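Local coordinates for conserved protein (Methanothermobacter thermautotrophicus, PDB 1I36), which is of unknown function but binds NADP and structurally resembles 3-hydroxyacid dehydrogenases, so it is probably an NADP-dependent oxidoreductase, at residues G4-G9 / D53-P58; V60-T65 / G82-I87; G106-A111 / R130-F135. The protein carries 1 engineered substitution. All blocks are in the same frame, centred on the assembly; numbering follows the deposited sequence.

Contact 1: residues G4-G9 / D53-P58; sequences GFIGFG and DVYSCP. With NAP (NADP nicotinamide-adenine-dinucleotide phosphate), chain C.
Ile-6 and Tyr-55 meet with their side chains crossing at about a right angle: the CD1 methyl of Ile-6 comes up to the ring edge, near the ring plane, 3.8 Å from Tyr-55 CE1. Tyr-55 CG lies anti to its carbonyl carbon (chi1 -56°), and although the CA–CB bond points away from the strand, the ring turns back to reach it. The tyrosine hydroxyl is held elsewhere, by Glu-51. Beside this pair the packing closes in on Gly-4. Without a side chain there, Val-54 can bring CG1 to 4.0 Å from Gly-4 CA, and the same methyl also leans on Ile-6 CG1 at 4.2 Å. Cys-57 completes the buried patch, its CB lying 3.7 Å from Gly-4 N. The side-chain contacts here are mostly aliphatic, laid against the strand backbone. On the solvent side, at Asp-53 and Ser-56, the contact gives way to polar groups that do not touch the strand segment: Ser-56, exposed, folds its OG back onto Asp-53 O at 2.6 Å, while Ser-56 N donates to the same carbonyl oxygen. The partly exposed Asp-53 carboxylate forms a salt bridge with Arg-2 and accepts from Thr-49. At the other end, the chain leaves strand 2-6 through Gly-7 and Gly-9, whose spacing, with Ala-12, is consistent with the glycine-rich turn of a Rossmann dinucleotide-binding domain. Here the backbone lies against the cofactor, with Gly-7 CA 3.4 Å from NADP N3A and Gly-9 CA 3.1 Å from NADP O5B. Gly-9 is the N-cap residue of helix 10-21. Phe-5, whose CB is directed away from segment 53-58, packs on that helix, whereas helix 69-77 covers Ile-6 and Tyr-55; strand 2-6 itself runs between strands 25-28 and 59-62.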
loop_
_atom_site.group_PDB
_atom_site.type_symbol
_atom_site.label_atom_id
_atom_site.label_comp_id
_atom_site.label_asym_id
_atom_site.label_seq_id
_atom_site.Cartn_x
_atom_site.Cartn_y
_atom_site.Cartn_z
ATOM N N GLY A 4 16.038 29.254 -21.960
ATOM C CA GLY A 4 16.771 28.391 -22.882
ATOM C C GLY A 4 16.613 26.914 -22.564
ATOM O O GLY A 4 16.525 26.532 -21.404
ATOM N N PHE A 5 16.559 26.090 -23.605
ATOM C CA PHE A 5 16.408 24.648 -23.442
ATOM C C PHE A 5 17.605 23.881 -24.001
ATOM O O PHE A 5 18.044 24.126 -25.129
ATOM C CB PHE A 5 15.138 24.145 -24.175
ATOM C CG PHE A 5 13.856 24.466 -23.466
ATOM C CD1 PHE A 5 13.296 25.734 -23.547
ATOM C CD2 PHE A 5 13.235 23.511 -22.666
ATOM C CE1 PHE A 5 12.135 26.053 -22.834
ATOM C CE2 PHE A 5 12.067 23.825 -21.951
ATOM C CZ PHE A 5 11.520 25.094 -22.033
ATOM N N ILE A 6 18.161 22.987 -23.195
ATOM C CA ILE A 6 19.229 22.113 -23.664
ATOM C C ILE A 6 18.449 20.821 -23.881
ATOM O O ILE A 6 17.877 20.261 -22.934
ATOM C CB ILE A 6 20.318 21.909 -22.623
ATOM C CG1 ILE A 6 20.918 23.256 -22.211
ATOM C CG2 ILE A 6 21.416 21.019 -23.218
ATOM C CD1 ILE A 6 21.761 23.155 -20.917
ATOM N N GLY A 7 18.416 20.375 -25.132
ATOM C CA GLY A 7 17.646 19.219 -25.532
ATOM C C GLY A 7 16.305 19.781 -25.993
ATOM O O GLY A 7 15.908 20.867 -25.557
ATOM N N PHE A 8 15.658 19.152 -26.975
ATOM C CA PHE A 8 14.354 19.669 -27.379
ATOM C C PHE A 8 13.474 18.545 -27.833
ATOM O O PHE A 8 13.125 18.421 -29.008
ATOM C CB PHE A 8 14.450 20.809 -28.410
ATOM C CG PHE A 8 13.281 21.751 -28.368
ATOM C CD1 PHE A 8 13.298 22.862 -27.541
ATOM C CD2 PHE A 8 12.140 21.492 -29.115
ATOM C CE1 PHE A 8 12.180 23.712 -27.441
ATOM C CE2 PHE A 8 11.020 22.323 -29.033
ATOM C CZ PHE A 8 11.045 23.433 -28.191
ATOM N N GLY A 9 13.183 17.685 -26.869
ATOM C CA GLY A 9 12.353 16.521 -27.079
ATOM C C GLY A 9 10.945 16.761 -26.594
ATOM O O GLY A 9 10.474 17.894 -26.628
ATOM N N ASP A 53 24.665 30.988 -26.396
ATOM C CA ASP A 53 23.600 31.964 -26.233
ATOM C C ASP A 53 22.511 31.354 -25.324
ATOM O O ASP A 53 21.936 32.049 -24.493
ATOM C CB ASP A 53 23.021 32.377 -27.589
ATOM C CG ASP A 53 22.041 33.537 -27.481
ATOM O OD1 ASP A 53 22.177 34.356 -26.554
ATOM O OD2 ASP A 53 21.115 33.620 -28.308
ATOM N N VAL A 54 22.292 30.044 -25.454
ATOM C CA VAL A 54 21.302 29.336 -24.640
ATOM C C VAL A 54 21.704 29.479 -23.189
ATOM O O VAL A 54 20.910 29.934 -22.373
ATOM C CB VAL A 54 21.255 27.832 -25.015
ATOM C CG1 VAL A 54 20.353 27.049 -24.029
ATOM C CG2 VAL A 54 20.723 27.691 -26.407
ATOM N N TYR A 55 22.984 29.208 -22.906
ATOM C CA TYR A 55 23.533 29.278 -21.552
ATOM C C TYR A 55 23.440 30.638 -20.929
ATOM O O TYR A 55 23.598 30.750 -19.722
ATOM C CB TYR A 55 25.016 28.841 -21.504
ATOM C CG TYR A 55 25.282 27.456 -22.059
ATOM C CD1 TYR A 55 24.280 26.473 -22.061
ATOM C CD2 TYR A 55 26.544 27.111 -22.561
ATOM C CE1 TYR A 55 24.537 25.175 -22.551
ATOM C CE2 TYR A 55 26.809 25.820 -23.050
ATOM C CZ TYR A 55 25.802 24.864 -23.038
ATOM O OH TYR A 55 26.075 23.596 -23.504
ATOM N N SER A 56 23.286 31.676 -21.746
ATOM C CA SER A 56 23.195 33.045 -21.229
ATOM C C SER A 56 21.814 33.434 -20.723
ATOM O O SER A 56 21.663 34.481 -20.084
ATOM C CB SER A 56 23.650 34.079 -22.276
ATOM O OG SER A 56 22.653 34.253 -23.269
ATOM N N CYS A 57 20.794 32.642 -21.037
ATOM C CA CYS A 57 19.448 32.950 -20.567
ATOM C C CYS A 57 19.363 32.894 -19.046
ATOM O O CYS A 57 20.074 32.108 -18.412
ATOM C CB CYS A 57 18.447 31.979 -21.162
ATOM S SG CYS A 57 18.352 32.049 -22.916
ATOM N N PRO A 58 18.503 33.736 -18.431
ATOM C CA PRO A 58 18.368 33.734 -16.965
ATOM C C PRO A 58 17.839 32.400 -16.403
ATOM O O PRO A 58 18.038 32.099 -15.224
ATOM C CB PRO A 58 17.432 34.922 -16.702
ATOM C CG PRO A 58 16.629 35.007 -17.962
ATOM C CD PRO A 58 17.666 34.791 -19.029
HETATM P PA NAP C . 13.232 12.899 -25.853
HETATM O O1A NAP C . 14.065 11.804 -25.388
HETATM O O2A NAP C . 11.810 13.165 -25.911
HETATM O O5B NAP C . 14.082 14.337 -25.835
HETATM C C5B NAP C . 15.532 14.597 -25.364
HETATM C C4B NAP C . 15.974 15.357 -26.525
HETATM O O4B NAP C . 17.448 15.687 -25.941
HETATM C C3B NAP C . 16.591 14.966 -27.525
HETATM O O3B NAP C . 15.644 15.724 -28.151
HETATM C C2B NAP C . 17.888 15.042 -28.230
HETATM O O2B NAP C . 18.286 15.512 -29.328
HETATM C C1B NAP C . 18.379 15.699 -27.085
HETATM N N9A NAP C . 19.731 15.232 -26.717
HETATM C C8A NAP C . 20.398 14.013 -26.559
HETATM N N7A NAP C . 21.670 14.189 -26.277
HETATM C C5A NAP C . 21.863 15.556 -26.237
HETATM C C6A NAP C . 23.011 16.378 -25.987
HETATM N N6A NAP C . 24.211 15.856 -25.728
HETATM N N1A NAP C . 22.848 17.756 -26.025
HETATM C C2A NAP C . 21.631 18.308 -26.296
HETATM N N3A NAP C . 20.512 17.599 -26.547
HETATM C C4A NAP C . 20.698 16.212 -26.494
HETATM O O3 NAP C . 13.085 12.949 -24.191
HETATM P PN NAP C . 11.938 13.594 -23.115
HETATM O O1N NAP C . 10.772 12.651 -23.042
HETATM O O2N NAP C . 11.726 14.948 -23.637
HETATM O O5D NAP C . 12.533 13.767 -21.659
HETATM C C5D NAP C . 13.652 14.651 -21.394
HETATM C C4D NAP C . 14.129 14.400 -19.975
HETATM O O4D NAP C . 13.124 14.523 -18.924
HETATM C C3D NAP C . 14.738 12.994 -19.743
HETATM O O3D NAP C . 15.924 12.957 -18.887
HETATM C C2D NAP C . 13.639 12.178 -19.150
HETATM O O2D NAP C . 14.093 11.097 -18.389
HETATM C C1D NAP C . 12.856 13.241 -18.347
HETATM N N1N NAP C . 11.432 12.926 -18.151
HETATM C C2N NAP C . 10.586 12.761 -19.256
HETATM C C3N NAP C . 9.214 12.469 -18.953
HETATM C C7N NAP C . 8.225 12.279 -20.002
HETATM O O7N NAP C . 7.037 12.035 -19.722
HETATM N N7N NAP C . 8.553 12.364 -21.317
HETATM C C4N NAP C . 8.805 12.370 -17.604
HETATM C C5N NAP C . 9.644 12.531 -16.555
HETATM C C6N NAP C . 10.957 12.812 -16.827
HETATM P P2B NAP C . 18.332 14.363 -30.530
HETATM O O1X NAP C . 16.934 14.005 -30.946
HETATM O O2X NAP C . 19.062 15.102 -31.524
HETATM O O3X NAP C . 18.973 13.201 -29.950
#

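Contact 2: residues V60-T65 / G82-I87. With NAP (NADP nicotinamide-adenine-dinucleotide phosphate), chain C.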
loop_
_atom_site.group_PDB
_atom_site.type_symbol
_atom_site.label_atom_id
_atom_site.label_comp_id
_atom_site.label_asym_id
_atom_site.label_seq_id
_atom_site.Cartn_x
_atom_site.Cartn_y
_atom_site.Cartn_z
ATOM N N VAL A 60 17.826 28.298 -17.713
ATOM C CA VAL A 60 18.280 27.295 -18.658
ATOM C C VAL A 60 17.745 25.949 -18.162
ATOM O O VAL A 60 18.027 25.559 -17.033
ATOM C CB VAL A 60 19.805 27.218 -18.657
ATOM C CG1 VAL A 60 20.264 26.113 -19.634
ATOM C CG2 VAL A 60 20.402 28.606 -19.093
ATOM N N ILE A 61 16.943 25.281 -18.980
ATOM C CA ILE A 61 16.368 23.995 -18.590
ATOM C C ILE A 61 17.018 22.869 -19.402
ATOM O O ILE A 61 17.045 22.920 -20.627
ATOM C CB ILE A 61 14.820 23.968 -18.846
ATOM C CG1 ILE A 61 14.109 25.026 -17.959
ATOM C CG2 ILE A 61 14.263 22.584 -18.549
ATOM C CD1 ILE A 61 12.640 25.238 -18.329
ATOM N N SER A 62 17.526 21.866 -18.691
ATOM C CA SER A 62 18.171 20.700 -19.284
ATOM C C SER A 62 17.129 19.572 -19.305
ATOM O O SER A 62 16.744 19.068 -18.255
ATOM C CB SER A 62 19.352 20.258 -18.412
ATOM O OG SER A 62 19.897 19.040 -18.899
ATOM N N ALA A 63 16.687 19.197 -20.499
ATOM C CA ALA A 63 15.690 18.154 -20.680
ATOM C C ALA A 63 16.221 17.245 -21.788
ATOM O O ALA A 63 15.731 17.259 -22.930
ATOM C CB ALA A 63 14.354 18.779 -21.089
ATOM N N VAL A 64 17.329 16.584 -21.484
ATOM C CA VAL A 64 17.989 15.697 -22.448
ATOM C C VAL A 64 17.638 14.268 -22.052
ATOM O O VAL A 64 16.480 14.000 -21.779
ATOM C CB VAL A 64 19.526 15.953 -22.428
ATOM C CG1 VAL A 64 19.798 17.318 -23.034
ATOM C CG2 VAL A 64 20.055 15.929 -20.982
ATOM N N THR A 65 18.584 13.330 -22.090
ATOM C CA THR A 65 18.281 11.959 -21.655
ATOM C C THR A 65 19.105 11.689 -20.385
ATOM O O THR A 65 20.096 12.380 -20.124
ATOM C CB THR A 65 18.616 10.927 -22.764
ATOM O OG1 THR A 65 20.016 10.960 -23.040
ATOM C CG2 THR A 65 17.855 11.270 -24.032
ATOM N N GLY A 82 22.771 32.220 -14.578
ATOM C CA GLY A 82 21.396 32.332 -14.098
ATOM C C GLY A 82 21.064 31.035 -13.358
ATOM O O GLY A 82 21.903 30.478 -12.622
ATOM N N ILE A 83 19.846 30.542 -13.562
ATOM C CA ILE A 83 19.413 29.288 -12.940
ATOM C C ILE A 83 19.411 28.151 -13.968
ATOM O O ILE A 83 18.981 28.308 -15.106
ATOM C CB ILE A 83 18.009 29.446 -12.336
ATOM C CG1 ILE A 83 18.115 30.328 -11.105
ATOM C CG2 ILE A 83 17.432 28.116 -11.896
ATOM C CD1 ILE A 83 16.812 30.888 -10.744
ATOM N N TYR A 84 19.964 27.026 -13.549
ATOM C CA TYR A 84 20.042 25.818 -14.371
ATOM C C TYR A 84 19.062 24.806 -13.725
ATOM O O TYR A 84 19.197 24.442 -12.555
ATOM C CB TYR A 84 21.467 25.271 -14.325
ATOM C CG TYR A 84 21.677 24.090 -15.259
ATOM C CD1 TYR A 84 21.498 22.775 -14.795
ATOM C CD2 TYR A 84 22.110 24.283 -16.556
ATOM C CE1 TYR A 84 21.771 21.679 -15.609
ATOM C CE2 TYR A 84 22.384 23.209 -17.387
ATOM C CZ TYR A 84 22.216 21.904 -16.902
ATOM O OH TYR A 84 22.506 20.852 -17.711
ATOM N N VAL A 85 18.037 24.455 -14.484
ATOM C CA VAL A 85 16.980 23.553 -14.048
ATOM C C VAL A 85 17.141 22.188 -14.693
ATOM O O VAL A 85 17.001 22.043 -15.898
ATOM C CB VAL A 85 15.615 24.149 -14.416
ATOM C CG1 VAL A 85 14.486 23.330 -13.811
ATOM C CG2 VAL A 85 15.544 25.603 -13.896
ATOM N N ASP A 86 17.501 21.204 -13.890
ATOM C CA ASP A 86 17.685 19.860 -14.410
ATOM C C ASP A 86 16.390 19.065 -14.175
ATOM O O ASP A 86 15.980 18.829 -13.034
ATOM C CB ASP A 86 18.894 19.183 -13.763
ATOM C CG ASP A 86 19.254 17.860 -14.459
ATOM O OD1 ASP A 86 18.402 16.952 -14.522
ATOM O OD2 ASP A 86 20.376 17.728 -14.961
ATOM N N ILE A 87 15.785 18.628 -15.274
ATOM C CA ILE A 87 14.530 17.907 -15.185
ATOM C C ILE A 87 14.679 16.465 -15.678
ATOM O O ILE A 87 13.704 15.752 -15.846
ATOM C CB ILE A 87 13.411 18.696 -15.927
ATOM C CG1 ILE A 87 12.037 18.349 -15.369
ATOM C CG2 ILE A 87 13.490 18.466 -17.447
ATOM C CD1 ILE A 87 10.953 19.391 -15.770
HETATM P PA NAP C . 13.232 12.899 -25.853
HETATM O O1A NAP C . 14.065 11.804 -25.388
HETATM O O2A NAP C . 11.810 13.165 -25.911
HETATM O O5B NAP C . 14.082 14.337 -25.835
HETATM C C5B NAP C . 15.532 14.597 -25.364
HETATM C C4B NAP C . 15.974 15.357 -26.525
HETATM O O4B NAP C . 17.448 15.687 -25.941
HETATM C C3B NAP C . 16.591 14.966 -27.525
HETATM O O3B NAP C . 15.644 15.724 -28.151
HETATM C C2B NAP C . 17.888 15.042 -28.230
HETATM O O2B NAP C . 18.286 15.512 -29.328
HETATM C C1B NAP C . 18.379 15.699 -27.085
HETATM N N9A NAP C . 19.731 15.232 -26.717
HETATM C C8A NAP C . 20.398 14.013 -26.559
HETATM N N7A NAP C . 21.670 14.189 -26.277
HETATM C C5A NAP C . 21.863 15.556 -26.237
HETATM C C6A NAP C . 23.011 16.378 -25.987
HETATM N N6A NAP C . 24.211 15.856 -25.728
HETATM N N1A NAP C . 22.848 17.756 -26.025
HETATM C C2A NAP C . 21.631 18.308 -26.296
HETATM N N3A NAP C . 20.512 17.599 -26.547
HETATM C C4A NAP C . 20.698 16.212 -26.494
HETATM O O3 NAP C . 13.085 12.949 -24.191
HETATM P PN NAP C . 11.938 13.594 -23.115
HETATM O O1N NAP C . 10.772 12.651 -23.042
HETATM O O2N NAP C . 11.726 14.948 -23.637
HETATM O O5D NAP C . 12.533 13.767 -21.659
HETATM C C5D NAP C . 13.652 14.651 -21.394
HETATM C C4D NAP C . 14.129 14.400 -19.975
HETATM O O4D NAP C . 13.124 14.523 -18.924
HETATM C C3D NAP C . 14.738 12.994 -19.743
HETATM O O3D NAP C . 15.924 12.957 -18.887
HETATM C C2D NAP C . 13.639 12.178 -19.150
HETATM O O2D NAP C . 14.093 11.097 -18.389
HETATM C C1D NAP C . 12.856 13.241 -18.347
HETATM N N1N NAP C . 11.432 12.926 -18.151
HETATM C C2N NAP C . 10.586 12.761 -19.256
HETATM C C3N NAP C . 9.214 12.469 -18.953
HETATM C C7N NAP C . 8.225 12.279 -20.002
HETATM O O7N NAP C . 7.037 12.035 -19.722
HETATM N N7N NAP C . 8.553 12.364 -21.317
HETATM C C4N NAP C . 8.805 12.370 -17.604
HETATM C C5N NAP C . 9.644 12.531 -16.555
HETATM C C6N NAP C . 10.957 12.812 -16.827
HETATM P P2B NAP C . 18.332 14.363 -30.530
HETATM O O1X NAP C . 16.934 14.005 -30.946
HETATM O O2X NAP C . 19.062 15.102 -31.524
HETATM O O3X NAP C . 18.973 13.201 -29.950
#
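Val-60, Ile-61 and Ser-62 pair in parallel register with Tyr-84, Val-85 and Asp-86, the two short strand axes approaching to 4.6 Å at an angle of 21°. Four nearly straight N-H···O bonds join the backbones, three of them from Val-60 N to Ile-83 O, Val-85 N to Val-60 O and Ser-62 N to Val-85 O. The fourth, from Ile-87 N to Ser-62 O, is longer at 3.2 Å. On the face carrying Val-60, Ser-62, Tyr-84 and Asp-86, the tyrosine swings toward the neighbouring strand. Tyr-84 CG is anti to the backbone N (chi1 -174°), and the ring passes obliquely by Val-60, with CD2 at 4.0 Å from Val-60 CG1. Its hydroxyl end arrives at Ser-62, where Tyr-84 OH stands 3.3 Å from Ser-62 CB. Ser-62 OG is hydrogen-bonded to Asn-88 ND2, and Asp-86 OD1 accepts from Asn-88 N, so Ser-62 and Asp-86 both engage Asn-88, a residue that binds NADP. Helix 69-77 covers the same face through contacts with Tyr-84, completing the beta-alpha-beta unit of strand 59-62, helix 69-77 and strand 83-86 in the Rossmann-type NADP-binding domain. On the opposite face Ile-61 and Val-85 lie side by side, pointing the same way, with Ile-61 CG1 3.9 Å from Val-85 CB. Past the strand ends, Ile-87 CG2 packs 3.8 Å from Ala-63 CB and also near Ser-62 O. The chain then opens onto the cofactor: Val-64 sets CG1, anti to its carbonyl carbon, against the adenine at 3.6 Å from NADP N3A, while Ile-87 O lies 3.4 Å from NADP O4D at the nicotinamide ribose.

Contact 3: residues G106-A111 / R130-F135; sequences GFVDAA and RDAEEF
Val-108 and Ala-110 of strand 106-112 receive Phe-135 from the short helix 132-136, which packs on the sheet beside that strand, in the Rossmann-like domain, after the chain has returned through the antiparallel strand 124-128. The two methyls of Val-108 divide the work. CG1, anti to the backbone N (chi1 177°), touches the ring at Phe-135 CD2, 4.0 Å away. CG2, anti to the carbonyl carbon, is turned to the start of the helix and lies 3.5 Å from Asp-131 O. The phenylalanine ring thus meets Val-108 through CD2, and through the next atom, Phe-135 CE2, it meets Ala-110 CB at 4.0 Å; Ala-127 of strand 124-128 also packs on it. Asp-131 occupies the N-cap position, but its carboxylate makes no capping bond. Instead CG stands beside its own backbone N, anti to the carbonyl carbon (chi1 -57°), and Asp-131 OD2 approaches Gly-106 CA to 3.3 Å, where no side chain intervenes. One water joins strand to helix start. It accepts from Asp-131 N at 3.0 Å. It also donates to Asp-131 OD2 at 2.7 Å, so it is tied to both the backbone and the side chain of that residue. On the strand side the water donates to Phe-107 O, 2.6 Å from the water oxygen.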
loop_
_atom_site.group_PDB
_atom_site.type_symbol
_atom_site.label_atom_id
_atom_site.label_comp_id
_atom_site.label_asym_id
_atom_site.label_seq_id
_atom_site.Cartn_x
_atom_site.Cartn_y
_atom_site.Cartn_z
ATOM N N GLY A 106 22.874 29.117 -10.278
ATOM C CA GLY A 106 22.066 28.459 -9.275
ATOM C C GLY A 106 21.526 27.189 -9.924
ATOM O O GLY A 106 21.243 27.169 -11.126
ATOM N N PHE A 107 21.404 26.118 -9.151
ATOM C CA PHE A 107 20.910 24.862 -9.705
ATOM C C PHE A 107 19.576 24.527 -9.060
ATOM O O PHE A 107 19.435 24.619 -7.853
ATOM C CB PHE A 107 21.891 23.735 -9.406
ATOM C CG PHE A 107 21.485 22.403 -9.995
ATOM C CD1 PHE A 107 20.588 21.580 -9.332
ATOM C CD2 PHE A 107 22.048 21.957 -11.168
ATOM C CE1 PHE A 107 20.268 20.304 -9.839
ATOM C CE2 PHE A 107 21.735 20.670 -11.687
ATOM C CZ PHE A 107 20.849 19.859 -11.004
ATOM N N VAL A 108 18.635 24.059 -9.868
ATOM C CA VAL A 108 17.317 23.643 -9.389
ATOM C C VAL A 108 17.030 22.215 -9.831
ATOM O O VAL A 108 17.175 21.886 -11.010
ATOM C CB VAL A 108 16.202 24.565 -9.971
ATOM C CG1 VAL A 108 14.794 24.057 -9.519
ATOM C CG2 VAL A 108 16.404 26.010 -9.414
ATOM N N ASP A 109 16.673 21.359 -8.874
ATOM C CA ASP A 109 16.328 19.950 -9.182
ATOM C C ASP A 109 14.808 19.999 -9.441
ATOM O O ASP A 109 14.061 20.274 -8.515
ATOM C CB ASP A 109 16.629 19.118 -7.929
ATOM C CG ASP A 109 16.197 17.675 -8.044
ATOM O OD1 ASP A 109 15.806 17.229 -9.150
ATOM O OD2 ASP A 109 16.243 16.984 -7.006
ATOM N N ALA A 110 14.361 19.853 -10.693
ATOM C CA ALA A 110 12.908 19.852 -10.960
ATOM C C ALA A 110 12.538 18.389 -11.218
ATOM O O ALA A 110 13.302 17.680 -11.847
ATOM C CB ALA A 110 12.595 20.695 -12.207
ATOM N N ALA A 111 11.369 17.945 -10.765
ATOM C CA ALA A 111 10.947 16.555 -10.997
ATOM C C ALA A 111 9.489 16.575 -11.463
ATOM O O ALA A 111 8.614 17.140 -10.787
ATOM C CB ALA A 111 11.083 15.720 -9.703
ATOM N N ARG A 130 17.947 26.271 -3.444
ATOM C CA ARG A 130 17.821 27.659 -2.976
ATOM C C ARG A 130 17.140 28.556 -3.967
ATOM O O ARG A 130 16.495 29.542 -3.599
ATOM C CB ARG A 130 19.198 28.283 -2.669
ATOM C CG ARG A 130 19.964 27.628 -1.584
ATOM C CD ARG A 130 21.253 28.442 -1.275
ATOM N NE ARG A 130 20.954 29.796 -0.817
ATOM C CZ ARG A 130 21.132 30.876 -1.563
ATOM N NH1 ARG A 130 21.608 30.753 -2.788
ATOM N NH2 ARG A 130 20.871 32.077 -1.070
ATOM N N ASP A 131 17.355 28.253 -5.230
ATOM C CA ASP A 131 16.775 29.017 -6.312
ATOM C C ASP A 131 15.475 28.438 -6.852
ATOM O O ASP A 131 15.005 28.871 -7.916
ATOM C CB ASP A 131 17.790 29.080 -7.440
ATOM C CG ASP A 131 19.116 29.690 -6.978
ATOM O OD1 ASP A 131 19.164 30.929 -6.875
ATOM O OD2 ASP A 131 20.060 28.916 -6.666
ATOM N N ALA A 132 14.891 27.472 -6.141
ATOM C CA ALA A 132 13.645 26.836 -6.612
ATOM C C ALA A 132 12.484 27.841 -6.743
ATOM O O ALA A 132 11.675 27.799 -7.706
ATOM C CB ALA A 132 13.265 25.659 -5.658
ATOM N N GLU A 133 12.391 28.741 -5.765
ATOM C CA GLU A 133 11.366 29.782 -5.771
ATOM C C GLU A 133 11.486 30.656 -7.008
ATOM O O GLU A 133 10.487 31.097 -7.573
ATOM C CB GLU A 133 11.518 30.688 -4.554
ATOM C CG GLU A 133 11.091 30.097 -3.243
ATOM C CD GLU A 133 11.090 31.161 -2.148
ATOM O OE1 GLU A 133 10.458 32.230 -2.358
ATOM O OE2 GLU A 133 11.748 30.945 -1.102
ATOM N N GLU A 134 12.714 30.886 -7.457
ATOM C CA GLU A 134 12.935 31.709 -8.636
ATOM C C GLU A 134 12.445 30.992 -9.912
ATOM O O GLU A 134 11.849 31.620 -10.799
ATOM C CB GLU A 134 14.412 32.097 -8.719
ATOM C CG GLU A 134 14.799 33.047 -9.858
ATOM C CD GLU A 134 14.143 34.419 -9.795
ATOM O OE1 GLU A 134 13.826 34.901 -8.669
ATOM O OE2 GLU A 134 13.949 35.009 -10.888
ATOM N N PHE A 135 12.639 29.672 -9.975
ATOM C CA PHE A 135 12.173 28.870 -11.110
ATOM C C PHE A 135 10.627 28.884 -11.077
ATOM O O PHE A 135 9.978 28.959 -12.109
ATOM C CB PHE A 135 12.691 27.435 -10.925
ATOM C CG PHE A 135 12.083 26.416 -11.874
ATOM C CD1 PHE A 135 12.084 26.621 -13.251
ATOM C CD2 PHE A 135 11.513 25.246 -11.377
ATOM C CE1 PHE A 135 11.531 25.689 -14.108
ATOM C CE2 PHE A 135 10.967 24.311 -12.217
ATOM C CZ PHE A 135 10.965 24.521 -13.586
HETATM O O HOH W 1 19.531 26.342 -5.905
#

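Overall arrangement
All three contacts reach one sheet and follow one another in series along the chain. Strands 2-6, 59-62, 83-86 and 106-112 are consecutive neighbours in it, so the contacts step across its parallel part. Contacts 1 and 2 have centres about 8 Å apart and join where Ile-61 probably hydrogen-bonds to Gly-4 and Ile-6; both touch NADP. Contact 3, with its centre about 10 Å from that of contact 2, is joined to it by probable hydrogen bonds of Tyr-84 to Gly-106 and Val-108. Contacts 1 and 3, about 15 Å apart between centres, do not touch. Contact 3 lies further along the same sheet, not touching the cofactor.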